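Local coordinates for uncharacterized protein VP1736 (Vibrio parahaemolyticus, PDB 3LXQ) that is of unknown function but carries a sulfatase-family domain of the alkaline phosphatase clan, with the mixed alpha/beta fold of that group, at residues G214-S219 with H251-Y256; F178-E183 with L244-S249; L389-L394 with Y408-Q413. All blocks are in the same frame, centred on the assembly; numbering follows the deposited sequence.

Contact 1 of 3, residues G214-S219 with H251-Y256; sequences GSWGVS and HSPYEY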
loop_
_atom_site.group_PDB
_atom_site.type_symbol
_atom_site.label_atom_id
_atom_site.label_comp_id
_atom_site.label_asym_id
_atom_site.label_seq_id
_atom_site.Cartn_x
_atom_site.Cartn_y
_atom_site.Cartn_z
ATOM N N GLY A 214 -3.224 -14.728 19.934
ATOM C CA GLY A 214 -2.570 -13.691 20.744
ATOM C C GLY A 214 -3.468 -12.486 20.973
ATOM O O GLY A 214 -4.652 -12.515 20.647
ATOM N N SER A 215 -2.905 -11.422 21.543
ATOM C CA SER A 215 -3.659 -10.203 21.896
ATOM C C SER A 215 -4.275 -9.517 20.680
ATOM O O SER A 215 -5.282 -8.811 20.780
ATOM C CB SER A 215 -2.733 -9.205 22.582
ATOM O OG SER A 215 -2.041 -9.814 23.644
ATOM N N TRP A 216 -3.655 -9.726 19.531
ATOM C CA TRP A 216 -4.087 -9.075 18.312
ATOM C C TRP A 216 -4.936 -10.014 17.453
ATOM O O TRP A 216 -5.402 -9.634 16.377
ATOM C CB TRP A 216 -2.860 -8.521 17.587
ATOM C CG TRP A 216 -2.172 -7.492 18.454
ATOM C CD1 TRP A 216 -1.205 -7.720 19.404
ATOM C CD2 TRP A 216 -2.441 -6.082 18.490
ATOM N NE1 TRP A 216 -0.847 -6.535 20.009
ATOM C CE2 TRP A 216 -1.585 -5.516 19.465
ATOM C CE3 TRP A 216 -3.307 -5.241 17.777
ATOM C CZ2 TRP A 216 -1.572 -4.135 19.749
ATOM C CZ3 TRP A 216 -3.292 -3.867 18.055
ATOM C CH2 TRP A 216 -2.430 -3.334 19.041
ATOM N N GLY A 217 -5.142 -11.236 17.955
ATOM C CA GLY A 217 -5.977 -12.245 17.289
ATOM C C GLY A 217 -5.213 -13.507 16.928
ATOM O O GLY A 217 -4.193 -13.823 17.540
ATOM N N VAL A 218 -5.692 -14.222 15.912
ATOM C CA VAL A 218 -5.020 -15.457 15.442
ATOM C C VAL A 218 -3.661 -15.158 14.795
ATOM O O VAL A 218 -3.458 -14.076 14.203
ATOM C CB VAL A 218 -5.902 -16.274 14.463
ATOM C CG1 VAL A 218 -7.270 -16.551 15.063
ATOM C CG2 VAL A 218 -6.044 -15.568 13.130
ATOM N N SER A 219 -2.730 -16.106 14.917
ATOM C CA SER A 219 -1.404 -15.972 14.302
ATOM C C SER A 219 -1.524 -15.834 12.779
ATOM O O SER A 219 -2.591 -16.093 12.212
ATOM C CB SER A 219 -0.507 -17.156 14.668
ATOM O OG SER A 219 -0.948 -18.356 14.034
ATOM N N HIS A 251 2.923 -7.280 16.253
ATOM C CA HIS A 251 2.521 -6.202 17.157
ATOM C C HIS A 251 3.023 -6.575 18.538
ATOM O O HIS A 251 2.967 -7.752 18.919
ATOM C CB HIS A 251 1.005 -6.137 17.321
ATOM C CG HIS A 251 0.282 -5.385 16.254
ATOM N ND1 HIS A 251 -0.369 -6.019 15.217
ATOM C CD2 HIS A 251 0.056 -4.060 16.092
ATOM C CE1 HIS A 251 -0.943 -5.112 14.444
ATOM N NE2 HIS A 251 -0.698 -3.915 14.951
ATOM N N SER A 252 3.478 -5.582 19.296
ATOM C CA SER A 252 3.824 -5.776 20.705
ATOM C C SER A 252 2.582 -6.316 21.407
ATOM O O SER A 252 1.471 -5.818 21.164
ATOM C CB SER A 252 4.259 -4.452 21.341
ATOM O OG SER A 252 4.483 -4.604 22.734
ATOM N N PRO A 253 2.749 -7.315 22.289
ATOM C CA PRO A 253 3.998 -7.857 22.853
ATOM C C PRO A 253 4.685 -8.985 22.066
ATOM O O PRO A 253 5.630 -9.575 22.579
ATOM C CB PRO A 253 3.544 -8.379 24.208
ATOM C CG PRO A 253 2.146 -8.869 23.940
ATOM C CD PRO A 253 1.564 -7.981 22.864
ATOM N N TYR A 254 4.218 -9.268 20.845
ATOM C CA TYR A 254 4.889 -10.187 19.889
ATOM C C TYR A 254 4.684 -11.680 20.189
ATOM O O TYR A 254 5.634 -12.475 20.185
ATOM C CB TYR A 254 6.383 -9.850 19.706
ATOM C CG TYR A 254 6.643 -8.394 19.401
ATOM C CD1 TYR A 254 6.288 -7.844 18.170
ATOM C CD2 TYR A 254 7.241 -7.562 20.350
ATOM C CE1 TYR A 254 6.517 -6.508 17.893
ATOM C CE2 TYR A 254 7.469 -6.221 20.081
ATOM C CZ TYR A 254 7.103 -5.704 18.847
ATOM O OH TYR A 254 7.327 -4.376 18.567
ATOM N N GLU A 255 3.432 -12.048 20.442
ATOM C CA GLU A 255 3.059 -13.438 20.694
ATOM C C GLU A 255 3.004 -14.163 19.364
ATOM O O GLU A 255 2.403 -13.653 18.412
ATOM C CB GLU A 255 1.679 -13.528 21.362
ATOM C CG GLU A 255 1.512 -12.774 22.680
ATOM C CD GLU A 255 0.048 -12.464 22.981
ATOM O OE1 GLU A 255 -0.580 -13.204 23.774
ATOM O OE2 GLU A 255 -0.486 -11.486 22.424
ATOM N N TYR A 256 3.635 -15.341 19.312
ATOM C CA TYR A 256 3.609 -16.240 18.157
ATOM C C TYR A 256 4.051 -17.651 18.612
ATOM O O TYR A 256 4.801 -17.778 19.593
ATOM C CB TYR A 256 4.516 -15.725 17.011
ATOM C CG TYR A 256 5.980 -15.774 17.348
ATOM C CD1 TYR A 256 6.752 -16.887 17.010
ATOM C CD2 TYR A 256 6.594 -14.726 18.043
ATOM C CE1 TYR A 256 8.098 -16.963 17.341
ATOM C CE2 TYR A 256 7.948 -14.787 18.379
ATOM C CZ TYR A 256 8.694 -15.917 18.022
ATOM O OH TYR A 256 10.030 -16.010 18.354
#

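Contact 2 of 3, residues F178-E183 with L244-S249; sequences FIYGGE and LVFTSS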
loop_
_atom_site.group_PDB
_atom_site.type_symbol
_atom_site.label_atom_id
_atom_site.label_comp_id
_atom_site.label_asym_id
_atom_site.label_seq_id
_atom_site.Cartn_x
_atom_site.Cartn_y
_atom_site.Cartn_z
ATOM N N PHE A 178 -12.369 -8.777 2.963
ATOM C CA PHE A 178 -11.252 -8.402 3.797
ATOM C C PHE A 178 -11.035 -9.566 4.747
ATOM O O PHE A 178 -11.961 -9.991 5.406
ATOM C CB PHE A 178 -11.617 -7.139 4.573
ATOM C CG PHE A 178 -10.625 -6.754 5.645
ATOM C CD1 PHE A 178 -9.271 -6.574 5.351
ATOM C CD2 PHE A 178 -11.063 -6.521 6.945
ATOM C CE1 PHE A 178 -8.355 -6.193 6.348
ATOM C CE2 PHE A 178 -10.165 -6.134 7.943
ATOM C CZ PHE A 178 -8.806 -5.966 7.642
ATOM N N ILE A 179 -9.824 -10.103 4.789
ATOM C CA ILE A 179 -9.508 -11.145 5.755
ATOM C C ILE A 179 -8.518 -10.600 6.781
ATOM O O ILE A 179 -7.450 -10.117 6.421
ATOM C CB ILE A 179 -8.940 -12.439 5.118
ATOM C CG1 ILE A 179 -9.835 -12.936 3.968
ATOM C CG2 ILE A 179 -8.815 -13.539 6.185
ATOM C CD1 ILE A 179 -9.267 -14.167 3.215
ATOM N N TYR A 180 -8.890 -10.723 8.049
ATOM C CA TYR A 180 -8.127 -10.225 9.184
ATOM C C TYR A 180 -8.150 -11.277 10.304
ATOM O O TYR A 180 -9.108 -12.039 10.417
ATOM C CB TYR A 180 -8.784 -8.931 9.658
ATOM C CG TYR A 180 -8.018 -8.123 10.673
ATOM C CD1 TYR A 180 -6.678 -7.816 10.482
ATOM C CD2 TYR A 180 -8.661 -7.619 11.807
ATOM C CE1 TYR A 180 -5.987 -7.064 11.403
ATOM C CE2 TYR A 180 -7.978 -6.860 12.741
ATOM C CZ TYR A 180 -6.637 -6.587 12.534
ATOM O OH TYR A 180 -5.946 -5.835 13.446
ATOM N N GLY A 181 -7.104 -11.303 11.129
ATOM C CA GLY A 181 -7.005 -12.233 12.246
ATOM C C GLY A 181 -7.624 -11.785 13.573
ATOM O O GLY A 181 -8.008 -12.625 14.395
ATOM N N GLY A 182 -7.710 -10.470 13.777
ATOM C CA GLY A 182 -8.240 -9.880 15.004
ATOM C C GLY A 182 -9.647 -9.341 14.852
ATOM O O GLY A 182 -10.450 -9.888 14.095
ATOM N N GLU A 183 -9.953 -8.280 15.585
ATOM C CA GLU A 183 -11.268 -7.654 15.527
ATOM C C GLU A 183 -11.282 -6.565 14.460
ATOM O O GLU A 183 -10.507 -5.605 14.528
ATOM C CB GLU A 183 -11.661 -7.082 16.902
ATOM C CG GLU A 183 -12.778 -6.015 16.889
ATOM C CD GLU A 183 -14.138 -6.549 16.418
ATOM O OE1 GLU A 183 -14.904 -7.081 17.260
ATOM O OE2 GLU A 183 -14.446 -6.401 15.207
ATOM N N LEU A 244 -8.428 -8.484 0.353
ATOM C CA LEU A 244 -7.417 -7.820 1.178
ATOM C C LEU A 244 -7.198 -8.639 2.450
ATOM O O LEU A 244 -8.120 -8.827 3.221
ATOM C CB LEU A 244 -7.832 -6.372 1.515
ATOM C CG LEU A 244 -6.966 -5.626 2.543
ATOM C CD1 LEU A 244 -5.530 -5.470 2.068
ATOM C CD2 LEU A 244 -7.552 -4.279 2.910
ATOM N N VAL A 245 -5.967 -9.108 2.648
ATOM C CA VAL A 245 -5.578 -9.951 3.771
ATOM C C VAL A 245 -4.508 -9.199 4.541
ATOM O O VAL A 245 -3.494 -8.814 3.965
ATOM C CB VAL A 245 -4.967 -11.282 3.294
ATOM C CG1 VAL A 245 -4.549 -12.125 4.478
ATOM C CG2 VAL A 245 -5.929 -12.064 2.365
ATOM N N PHE A 246 -4.721 -8.998 5.840
ATOM C CA PHE A 246 -3.872 -8.107 6.632
ATOM C C PHE A 246 -3.314 -8.831 7.843
ATOM O O PHE A 246 -4.076 -9.299 8.682
ATOM C CB PHE A 246 -4.690 -6.873 7.039
ATOM C CG PHE A 246 -3.887 -5.762 7.699
ATOM C CD1 PHE A 246 -2.528 -5.592 7.444
ATOM C CD2 PHE A 246 -4.522 -4.863 8.556
ATOM C CE1 PHE A 246 -1.797 -4.549 8.046
ATOM C CE2 PHE A 246 -3.805 -3.806 9.168
ATOM C CZ PHE A 246 -2.442 -3.654 8.904
ATOM N N THR A 247 -1.990 -8.924 7.928
ATOM C CA THR A 247 -1.328 -9.609 9.053
ATOM C C THR A 247 -1.487 -8.842 10.368
ATOM O O THR A 247 -1.744 -7.636 10.350
ATOM C CB THR A 247 0.187 -9.911 8.789
ATOM O OG1 THR A 247 0.947 -8.692 8.705
ATOM C CG2 THR A 247 0.365 -10.744 7.515
ATOM N N SER A 248 -1.313 -9.566 11.483
ATOM C CA SER A 248 -1.513 -9.066 12.858
ATOM C C SER A 248 -0.452 -9.520 13.861
ATOM O O SER A 248 -0.299 -8.898 14.923
ATOM C CB SER A 248 -2.861 -9.546 13.405
ATOM O OG SER A 248 -3.923 -8.800 12.844
ATOM N N SER A 249 0.264 -10.603 13.564
ATOM C CA SER A 249 1.222 -11.138 14.555
ATOM C C SER A 249 2.275 -10.133 14.986
ATOM O O SER A 249 2.628 -10.072 16.160
ATOM C CB SER A 249 1.917 -12.420 14.075
ATOM O OG SER A 249 1.028 -13.510 14.115
HETATM O O HOH W 1 -4.456 -10.531 11.058
#

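Contact 3 of 3, residues L389-L394 with Y408-Q413; sequences LTRDNL and YDFESQ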
loop_
_atom_site.group_PDB
_atom_site.type_symbol
_atom_site.label_atom_id
_atom_site.label_comp_id
_atom_site.label_asym_id
_atom_site.label_seq_id
_atom_site.Cartn_x
_atom_site.Cartn_y
_atom_site.Cartn_z
ATOM N N LEU A 389 10.115 12.779 -2.776
ATOM C CA LEU A 389 11.361 12.193 -3.239
ATOM C C LEU A 389 11.308 11.932 -4.746
ATOM O O LEU A 389 10.356 11.315 -5.250
ATOM C CB LEU A 389 11.653 10.888 -2.482
ATOM C CG LEU A 389 12.942 10.118 -2.841
ATOM C CD1 LEU A 389 14.216 10.825 -2.330
ATOM C CD2 LEU A 389 12.899 8.667 -2.359
ATOM N N THR A 390 12.313 12.440 -5.457
ATOM C CA THR A 390 12.538 12.104 -6.868
ATOM C C THR A 390 14.000 11.677 -7.046
ATOM O O THR A 390 14.779 11.712 -6.099
ATOM C CB THR A 390 12.236 13.304 -7.812
ATOM O OG1 THR A 390 13.351 14.196 -7.808
ATOM C CG2 THR A 390 10.984 14.065 -7.374
ATOM N N ARG A 391 14.378 11.281 -8.256
ATOM C CA ARG A 391 15.740 10.808 -8.493
ATOM C C ARG A 391 16.784 11.913 -8.327
ATOM O O ARG A 391 17.968 11.633 -8.143
ATOM C CB ARG A 391 15.848 10.177 -9.878
ATOM C CG ARG A 391 15.341 8.753 -9.953
ATOM C CD ARG A 391 16.246 7.794 -9.190
ATOM N NE ARG A 391 15.717 6.434 -9.199
ATOM C CZ ARG A 391 16.301 5.388 -8.614
ATOM N NH1 ARG A 391 15.738 4.190 -8.691
ATOM N NH2 ARG A 391 17.448 5.531 -7.955
ATOM N N ASP A 392 16.323 13.162 -8.357
ATOM C CA ASP A 392 17.205 14.326 -8.429
ATOM C C ASP A 392 17.208 15.190 -7.178
ATOM O O ASP A 392 18.170 15.914 -6.913
ATOM C CB ASP A 392 16.834 15.166 -9.650
ATOM C CG ASP A 392 16.989 14.395 -10.932
ATOM O OD1 ASP A 392 18.140 14.189 -11.368
ATOM O OD2 ASP A 392 15.960 13.969 -11.490
ATOM N N ASN A 393 16.133 15.089 -6.406
ATOM C CA ASN A 393 15.906 15.976 -5.281
ATOM C C ASN A 393 14.961 15.358 -4.254
ATOM O O ASN A 393 14.225 14.402 -4.541
ATOM C CB ASN A 393 15.344 17.312 -5.787
ATOM C CG ASN A 393 14.295 17.121 -6.879
ATOM O OD1 ASN A 393 13.270 16.484 -6.656
ATOM N ND2 ASN A 393 14.562 17.657 -8.067
ATOM N N LEU A 394 15.000 15.915 -3.051
ATOM C CA LEU A 394 14.020 15.619 -2.026
ATOM C C LEU A 394 13.580 16.925 -1.391
ATOM O O LEU A 394 14.413 17.694 -0.887
ATOM C CB LEU A 394 14.607 14.681 -0.964
ATOM C CG LEU A 394 13.892 14.559 0.387
ATOM C CD1 LEU A 394 12.586 13.782 0.286
ATOM C CD2 LEU A 394 14.841 13.904 1.385
ATOM N N TYR A 408 19.170 13.275 -2.109
ATOM C CA TYR A 408 19.124 12.025 -1.367
ATOM C C TYR A 408 20.105 10.993 -1.912
ATOM O O TYR A 408 20.115 10.692 -3.104
ATOM C CB TYR A 408 17.699 11.476 -1.339
ATOM C CG TYR A 408 17.507 10.266 -0.460
ATOM C CD1 TYR A 408 17.441 10.384 0.928
ATOM C CD2 TYR A 408 17.372 8.999 -1.020
ATOM C CE1 TYR A 408 17.258 9.268 1.730
ATOM C CE2 TYR A 408 17.186 7.881 -0.229
ATOM C CZ TYR A 408 17.131 8.019 1.141
ATOM O OH TYR A 408 16.939 6.898 1.906
ATOM N N ASP A 409 20.946 10.478 -1.021
ATOM C CA ASP A 409 21.901 9.438 -1.361
ATOM C C ASP A 409 21.224 8.103 -1.115
ATOM O O ASP A 409 20.967 7.733 0.026
ATOM C CB ASP A 409 23.168 9.575 -0.507
ATOM C CG ASP A 409 24.325 8.741 -1.026
ATOM O OD1 ASP A 409 24.121 7.873 -1.904
ATOM O OD2 ASP A 409 25.455 8.959 -0.544
ATOM N N PHE A 410 20.934 7.393 -2.197
ATOM C CA PHE A 410 20.140 6.168 -2.138
ATOM C C PHE A 410 20.872 4.972 -1.544
ATOM O O PHE A 410 20.248 4.141 -0.887
ATOM C CB PHE A 410 19.588 5.821 -3.518
ATOM C CG PHE A 410 18.456 6.711 -3.957
ATOM C CD1 PHE A 410 18.709 7.965 -4.513
ATOM C CD2 PHE A 410 17.137 6.295 -3.815
ATOM C CE1 PHE A 410 17.662 8.793 -4.925
ATOM C CE2 PHE A 410 16.078 7.117 -4.225
ATOM C CZ PHE A 410 16.340 8.363 -4.781
ATOM N N GLU A 411 22.182 4.886 -1.787
ATOM C CA GLU A 411 23.038 3.849 -1.187
ATOM C C GLU A 411 23.227 4.084 0.315
ATOM O O GLU A 411 22.949 3.204 1.129
ATOM C CB GLU A 411 24.406 3.793 -1.889
ATOM C CG GLU A 411 24.362 3.263 -3.321
ATOM C CD GLU A 411 25.708 3.347 -4.034
ATOM O OE1 GLU A 411 25.769 4.004 -5.099
ATOM O OE2 GLU A 411 26.701 2.762 -3.537
ATOM N N SER A 412 23.697 5.282 0.659
ATOM C CA SER A 412 23.875 5.716 2.043
ATOM C C SER A 412 22.572 5.806 2.835
ATOM O O SER A 412 22.564 5.563 4.043
ATOM C CB SER A 412 24.518 7.092 2.056
ATOM O OG SER A 412 25.318 7.260 3.213
ATOM N N GLN A 413 21.481 6.165 2.139
ATOM C CA GLN A 413 20.196 6.515 2.760
ATOM C C GLN A 413 20.332 7.761 3.640
ATOM O O GLN A 413 19.758 7.850 4.727
ATOM C CB GLN A 413 19.589 5.317 3.502
ATOM C CG GLN A 413 19.361 4.120 2.589
ATOM C CD GLN A 413 18.672 2.965 3.282
ATOM O OE1 GLN A 413 19.264 2.296 4.135
ATOM N NE2 GLN A 413 17.419 2.704 2.902
#

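Contact 1 of 3, residues G214-S219 with H251-Y256
Trp216 lays its indole against His251, overlapping both the imidazole and the methylene that carries it. The six-membered ring and the imidazole form a face-to-face stack, with centroids 4.0 Å apart and planes 12° from parallel. The five-membered ring is met instead by His251 CB, which sits 3.3 Å from its centroid and almost on the ring normal, a close CH-pi contact. The two side chains, each with CG anti to its carbonyl carbon, cross at about a right angle, yet their rings lie face against face. At the indole edge Trp216 NE1 donates to the carbonyl oxygen Ser252 O at 2.7 Å; the bond is bent (146°) and reaches the oxygen from above the carbonyl plane. Together with the stack, this edge bond probably limits rotation of the indole.

A second grip lies at the start of the type I turn Gly214-Gly217. The extended Glu255 side chain brings a single oxygen, OE2, within 2.6 Å of the backbone Ser215 N, and the same OE2 accepts from Ser215 OG, also at 2.6 Å. Both donors come from above the carboxylate plane. A cis peptide precedes Pro253, between these two grips. His251 ND1 is held separately by Ser248 O. Two short donors on one oxygen would be expected to stabilise Glu255 as a carboxylate, and the contact pins a surface hairpin turn to the loop following strand 241-246.

Contact 2 of 3, residues F178-E183 with L244-S249
From Tyr180 CB the side chain turns CG anti to the backbone N (chi1 -170°), and its ring runs alongside Phe246 of the neighbouring strand. Tyr180 CD1 lies 3.5 Å from the carbonyl oxygen Phe246 O, which sits at the ring edge. One atom further, Tyr180 CE1 packs against Phe246 CD2 and comes within 3.1 Å of Ser248 OG; CZ and the terminal OH continue past the same hydroxyl. Gly182 N lies 3.6 Å above one face of the Tyr180 ring, offset toward the rim. The Tyr180 and Phe246 rings are near parallel but slid apart, with centroids 5.9 Å distant, so they barely overlap. Two residues earlier on the same face, Phe178 points the same way: its CD1 touches Leu244 CG, and its CE1 reaches Phe246 CB.

The strands are parallel; the N-to-C directions of the short segments 178-180 and 244-246 differ by 14°. Ile179 N donates to Leu244 O at 2.6 Å, in the carbonyl plane, and Ile179 O accepts from Phe246 N at 3.0 Å, nearly along the C=O axis. Ile179 and Val245 project from the opposite face, where both meet Leu223 of helix 220-234; helix 189-195 packs on the aromatic side. Past Tyr180 a water bridges the two chains, accepting from Gly181 N, donating to Phe246 O at 2.7 Å and bonding Ser248 OG. The chemistry thus changes along the pair: direct backbone hydrogen bonds between the strands give way, at their C-terminal ends, to a bridging water that satisfies backbone groups the diverging chains no longer pair.

Contact 3 of 3, residues L389-L394 with Y408-Q413
Thr390 OG1 takes part in two hydrogen bonds, both local to its own turn: it donates to Asn393 OD1 at 2.6 Å and accepts from the backbone Asp392 N at 3.2 Å. The second bond is fairly straight (160°) and spans two residues, which defines an ST turn. Thr390 N also donates to Asn393 O, closing the backbone of the same bend, which leads into strand 394-398.

Across the contact the packing is apolar and cationic. Phe410, with CG anti to its carbonyl carbon, is sandwiched: Arg391 NH2 stands 4.1 Å above the centre of one ring face, while Tyr408 CD2 from its own segment covers the centre of the opposite face. Arg391 CZ is 4.9 Å from the Phe410 centroid and 15° off the normal, a cation-pi arrangement. The Arg391 CB points away from the other segment, but a fold at chi2 (-69°) helps return the guanidinium over the ring. Its NE is meanwhile held in a salt bridge by Glu376. Leu389 divides its branches, CD1 on Tyr408 CB at 3.7 Å and CD2 tip to tip with Phe410 CE2 at 4.0 Å. Leu394 CD2 adds a looser touch on Tyr408 CD1.

Leu389 thus reaches Tyr408 past strand 394-398, which carries Leu394, while Arg391 and Phe410 join the segments just beyond strands 385-390 and 402-409, an arrangement that fits an antiparallel five-strand meander with sequential order.

Overall arrangement
Contact 2 lies in the buried central sheet, whereas contact 1 sits at the surface beyond the same strand ends; their centres are 12 Å apart. They touch directly, with a probable hydrogen bond from Val218 N to Gly181 O and packing of Trp216 on Ser248, and their segments alternate along the chain. Both use the chain that continues from strand 241-246. Contact 3 is also largely buried but belongs to the separate antiparallel sheet, its nearest atoms about 20 Å from contact 1 and about 21 Å from contact 2. Chemistry follows place: inter-strand backbone hydrogen bonds and a bridging water in contact 2, a carboxylate and an aromatic stack in contact 1, and cation-pi and aliphatic packing in contact 3.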